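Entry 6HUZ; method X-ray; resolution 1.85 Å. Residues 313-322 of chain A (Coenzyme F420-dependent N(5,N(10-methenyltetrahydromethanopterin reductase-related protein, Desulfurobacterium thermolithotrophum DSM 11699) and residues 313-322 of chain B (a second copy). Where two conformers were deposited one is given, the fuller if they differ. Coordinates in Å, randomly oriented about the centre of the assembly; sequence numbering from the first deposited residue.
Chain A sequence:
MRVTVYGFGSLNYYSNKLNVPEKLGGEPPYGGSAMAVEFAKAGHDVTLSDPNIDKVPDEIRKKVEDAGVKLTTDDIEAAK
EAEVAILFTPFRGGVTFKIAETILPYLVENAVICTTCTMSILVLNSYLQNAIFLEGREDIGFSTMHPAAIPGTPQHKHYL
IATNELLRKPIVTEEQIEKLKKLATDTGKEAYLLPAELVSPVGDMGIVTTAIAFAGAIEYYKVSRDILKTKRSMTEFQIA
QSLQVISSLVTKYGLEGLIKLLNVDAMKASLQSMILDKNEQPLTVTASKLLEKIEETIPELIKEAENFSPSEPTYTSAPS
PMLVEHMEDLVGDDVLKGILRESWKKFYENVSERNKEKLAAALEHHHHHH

Chain A (313-322) PTYTSAPSPM
Chain B, residues 313-322: PTYTSAPSPM

Two serine hydroxyls meet almost on a molecular two-fold axis in this contact: A:Ser320 OG and B:Ser320 OG lie 2.6 Å apart, and each hydroxyl also bonds a backbone carbonyl of the other copy. A:Ser320 OG donates a hydrogen bond of 2.5 Å to B:Ala318 O, and B:Ser320 OG donates its equivalent, also 2.5 Å, to A:Ala318 O. The example illustrates a general principle of homodimers: a residue close to an exact two-fold must meet its own copy, so that any bond to a different residue of the partner is made twice, while a contact between an atom and its own mate occurs once.

The axis sets the register. The CA atoms of A:Ser320 and B:Ser320 are 4.9 Å apart, and the chains pair in opposite order about this point, with the CA atoms of A:Thr314 and B:Pro321, like those of A:Pro321 and B:Thr314, separated by 6.5 Å.

Chain B repeats the conformation of chain A. The backbone begins extended at A:Thr314 (phi/psi -160/168), then folds into a type I turn from A:Tyr315 (-103/86) to A:Ala318, whose corner residues A:Thr316 and A:Ser317 adopt -61/-29 and -94/2. The turn is closed by A:Ala318 N donating to A:Tyr315 O at 3.3 Å. A:Tyr315 (chi1 -75°, m) leads its end away; A:Thr316 is p (65°). A:Ala318 (-60/120) and A:Pro319 (-70/110) extend the chain again, and a helix starts at A:Ser320 (-43/-55), continuing through A:Pro321 (-55/-32) and A:Met322 (-71/-44), with A:Pro319 as N-cap residue. A weak bond of 3.0 Å runs from A:Met322 N to A:Pro319 O. Proline suits position 321 because the opening turn of a helix does not require its backbone NH.

Small side chains permit the close central approach. A:Ser320, in the m rotamer (chi1 -80°) of the conformer described, points toward the partner and has the largest covered area, about 65 Å² per copy. A:Ala318 also directs its methyl toward the other stretch, yet its carbonyl makes the polar contact.

Farther from the axis, A:Thr314 (chi1 t, -167°) points toward the partner and packs against proline: A:Thr314 OG1 is 4.0 Å from B:Pro321 CB, and B:Thr314 OG1 likewise 4.0 Å from A:Pro321 CB. Water completes each flank. The O of water 1 is hydrogen-bonded to A:Thr314 OG1 at 2.5 Å and donates to B:Pro321 O at 2.8 Å; that of water 2 is hydrogen-bonded to B:Thr314 OG1 at 2.5 Å and donates to A:Pro321 O at 2.8 Å. A:Met322 (m, t, p) and A:Ser317 (p), like their mates, point away and add nothing to the 319 Å² buried between the stretches.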

# COMPACT_ATOMS: atom_id res chain seq x y z
N PRO A 313 15.72 9.95 -9.05
CA PRO A 313 14.63 10.39 -8.16
C PRO A 313 13.24 10.03 -8.64
O PRO A 313 13.04 9.74 -9.82
CB PRO A 313 14.81 11.91 -8.13
CG PRO A 313 15.42 12.24 -9.41
CD PRO A 313 16.31 11.09 -9.77
N THR A 314 12.27 10.05 -7.73
CA THR A 314 10.88 9.78 -8.04
C THR A 314 10.00 10.35 -6.96
O THR A 314 10.48 10.74 -5.89
CB THR A 314 10.59 8.28 -8.24
OG1 THR A 314 9.28 8.16 -8.83
CG2 THR A 314 10.64 7.49 -6.93
N TYR A 315 8.72 10.39 -7.26
CA TYR A 315 7.66 10.88 -6.40
C TYR A 315 6.94 9.65 -5.84
O TYR A 315 5.93 9.21 -6.41
CB TYR A 315 6.66 11.68 -7.22
CG TYR A 315 7.15 13.05 -7.61
CD1 TYR A 315 6.95 14.14 -6.78
CD2 TYR A 315 7.81 13.25 -8.81
CE1 TYR A 315 7.39 15.40 -7.13
CE2 TYR A 315 8.26 14.52 -9.17
CZ TYR A 315 8.04 15.59 -8.34
OH TYR A 315 8.49 16.85 -8.67
N THR A 316 7.45 9.11 -4.73
CA THR A 316 6.84 7.90 -4.16
C THR A 316 5.39 8.03 -3.72
O THR A 316 4.69 7.04 -3.73
CB THR A 316 7.69 7.39 -2.99
OG1 THR A 316 7.67 8.35 -1.96
CG2 THR A 316 9.13 7.11 -3.39
N SER A 317 4.95 9.21 -3.31
CA SER A 317 3.58 9.45 -2.81
C SER A 317 2.61 9.92 -3.88
O SER A 317 1.44 10.20 -3.56
CB SER A 317 3.63 10.51 -1.69
OG SER A 317 3.93 11.82 -2.18
N ALA A 318 3.04 10.04 -5.12
CA ALA A 318 2.11 10.51 -6.14
C ALA A 318 0.89 9.54 -6.24
O ALA A 318 1.06 8.35 -6.50
CB ALA A 318 2.81 10.65 -7.49
N PRO A 319 -0.34 10.05 -6.00
CA PRO A 319 -1.52 9.17 -6.05
C PRO A 319 -1.89 8.68 -7.44
O PRO A 319 -2.35 9.44 -8.29
CB PRO A 319 -2.63 10.04 -5.43
CG PRO A 319 -1.96 11.22 -4.85
CD PRO A 319 -0.72 11.43 -5.66
N SER A 320 -1.69 7.38 -7.67
CA SER A 320 -2.01 6.77 -8.97
C SER A 320 -3.33 7.21 -9.59
O SER A 320 -3.32 7.67 -10.73
CB SER A 320 -1.98 5.25 -8.89
OG SER A 320 -0.65 4.78 -8.96
N PRO A 321 -4.49 7.10 -8.91
CA PRO A 321 -5.76 7.52 -9.57
C PRO A 321 -5.76 8.95 -10.10
O PRO A 321 -6.40 9.20 -11.13
CB PRO A 321 -6.84 7.25 -8.51
CG PRO A 321 -6.14 7.01 -7.25
CD PRO A 321 -4.74 6.56 -7.56
N MET A 322 -5.04 9.88 -9.43
CA MET A 322 -4.92 11.27 -9.89
C MET A 322 -4.05 11.32 -11.15
O MET A 322 -4.39 12.02 -12.10
CB MET A 322 -4.30 12.17 -8.82
CG MET A 322 -5.24 12.50 -7.68
SD MET A 322 -4.41 13.49 -6.40
CE MET A 322 -4.11 15.06 -7.30
N PRO B 313 -14.90 4.81 -13.52
CA PRO B 313 -13.85 3.79 -13.50
C PRO B 313 -12.45 4.33 -13.30
O PRO B 313 -12.20 5.51 -13.50
CB PRO B 313 -13.98 3.15 -14.89
CG PRO B 313 -14.52 4.21 -15.74
CD PRO B 313 -15.42 5.04 -14.88
N THR B 314 -11.53 3.45 -12.90
CA THR B 314 -10.13 3.80 -12.71
C THR B 314 -9.29 2.55 -12.76
O THR B 314 -9.80 1.43 -12.72
CB THR B 314 -9.88 4.57 -11.40
OG1 THR B 314 -8.55 5.12 -11.46
CG2 THR B 314 -10.03 3.69 -10.16
N TYR B 315 -7.99 2.77 -12.85
CA TYR B 315 -6.96 1.75 -12.90
C TYR B 315 -6.32 1.70 -11.52
O TYR B 315 -5.29 2.37 -11.29
CB TYR B 315 -5.90 2.15 -13.91
CG TYR B 315 -6.32 1.97 -15.34
CD1 TYR B 315 -6.13 0.77 -16.00
CD2 TYR B 315 -6.92 3.01 -16.04
CE1 TYR B 315 -6.51 0.60 -17.32
CE2 TYR B 315 -7.30 2.85 -17.37
CZ TYR B 315 -7.09 1.65 -18.01
OH TYR B 315 -7.48 1.47 -19.31
N THR B 316 -6.90 0.92 -10.60
CA THR B 316 -6.36 0.87 -9.24
C THR B 316 -4.93 0.36 -9.11
O THR B 316 -4.26 0.75 -8.17
CB THR B 316 -7.28 0.03 -8.35
OG1 THR B 316 -7.28 -1.30 -8.82
CG2 THR B 316 -8.70 0.56 -8.32
N SER B 317 -4.47 -0.50 -10.00
CA SER B 317 -3.12 -1.10 -9.95
C SER B 317 -2.08 -0.34 -10.76
O SER B 317 -0.93 -0.78 -10.83
CB SER B 317 -3.19 -2.55 -10.48
OG SER B 317 -3.42 -2.62 -11.89
N ALA B 318 -2.45 0.77 -11.39
CA ALA B 318 -1.45 1.48 -12.18
C ALA B 318 -0.26 1.92 -11.27
O ALA B 318 -0.46 2.64 -10.29
CB ALA B 318 -2.08 2.68 -12.88
N PRO B 319 0.97 1.46 -11.58
CA PRO B 319 2.13 1.81 -10.73
C PRO B 319 2.54 3.27 -10.82
O PRO B 319 3.07 3.72 -11.83
CB PRO B 319 3.23 0.86 -11.22
CG PRO B 319 2.57 -0.12 -12.11
CD PRO B 319 1.38 0.58 -12.68
N SER B 320 2.32 4.01 -9.73
CA SER B 320 2.68 5.43 -9.68
C SER B 320 4.04 5.78 -10.26
O SER B 320 4.11 6.64 -11.14
CB SER B 320 2.60 5.97 -8.25
OG SER B 320 1.26 6.26 -7.92
N PRO B 321 5.17 5.16 -9.83
CA PRO B 321 6.48 5.55 -10.41
C PRO B 321 6.55 5.46 -11.94
O PRO B 321 7.25 6.29 -12.54
CB PRO B 321 7.50 4.66 -9.69
CG PRO B 321 6.72 3.63 -9.00
CD PRO B 321 5.33 4.14 -8.78
N MET B 322 5.83 4.51 -12.56
CA MET B 322 5.78 4.38 -14.01
C MET B 322 4.98 5.54 -14.61
O MET B 322 5.39 6.11 -15.61
CB MET B 322 5.14 3.05 -14.44
CG MET B 322 6.03 1.85 -14.25
SD MET B 322 5.16 0.30 -14.68
CE MET B 322 4.97 0.51 -16.49
O HOH W 1 9.49 7.31 -11.19
O HOH W 2 -8.67 7.63 -11.64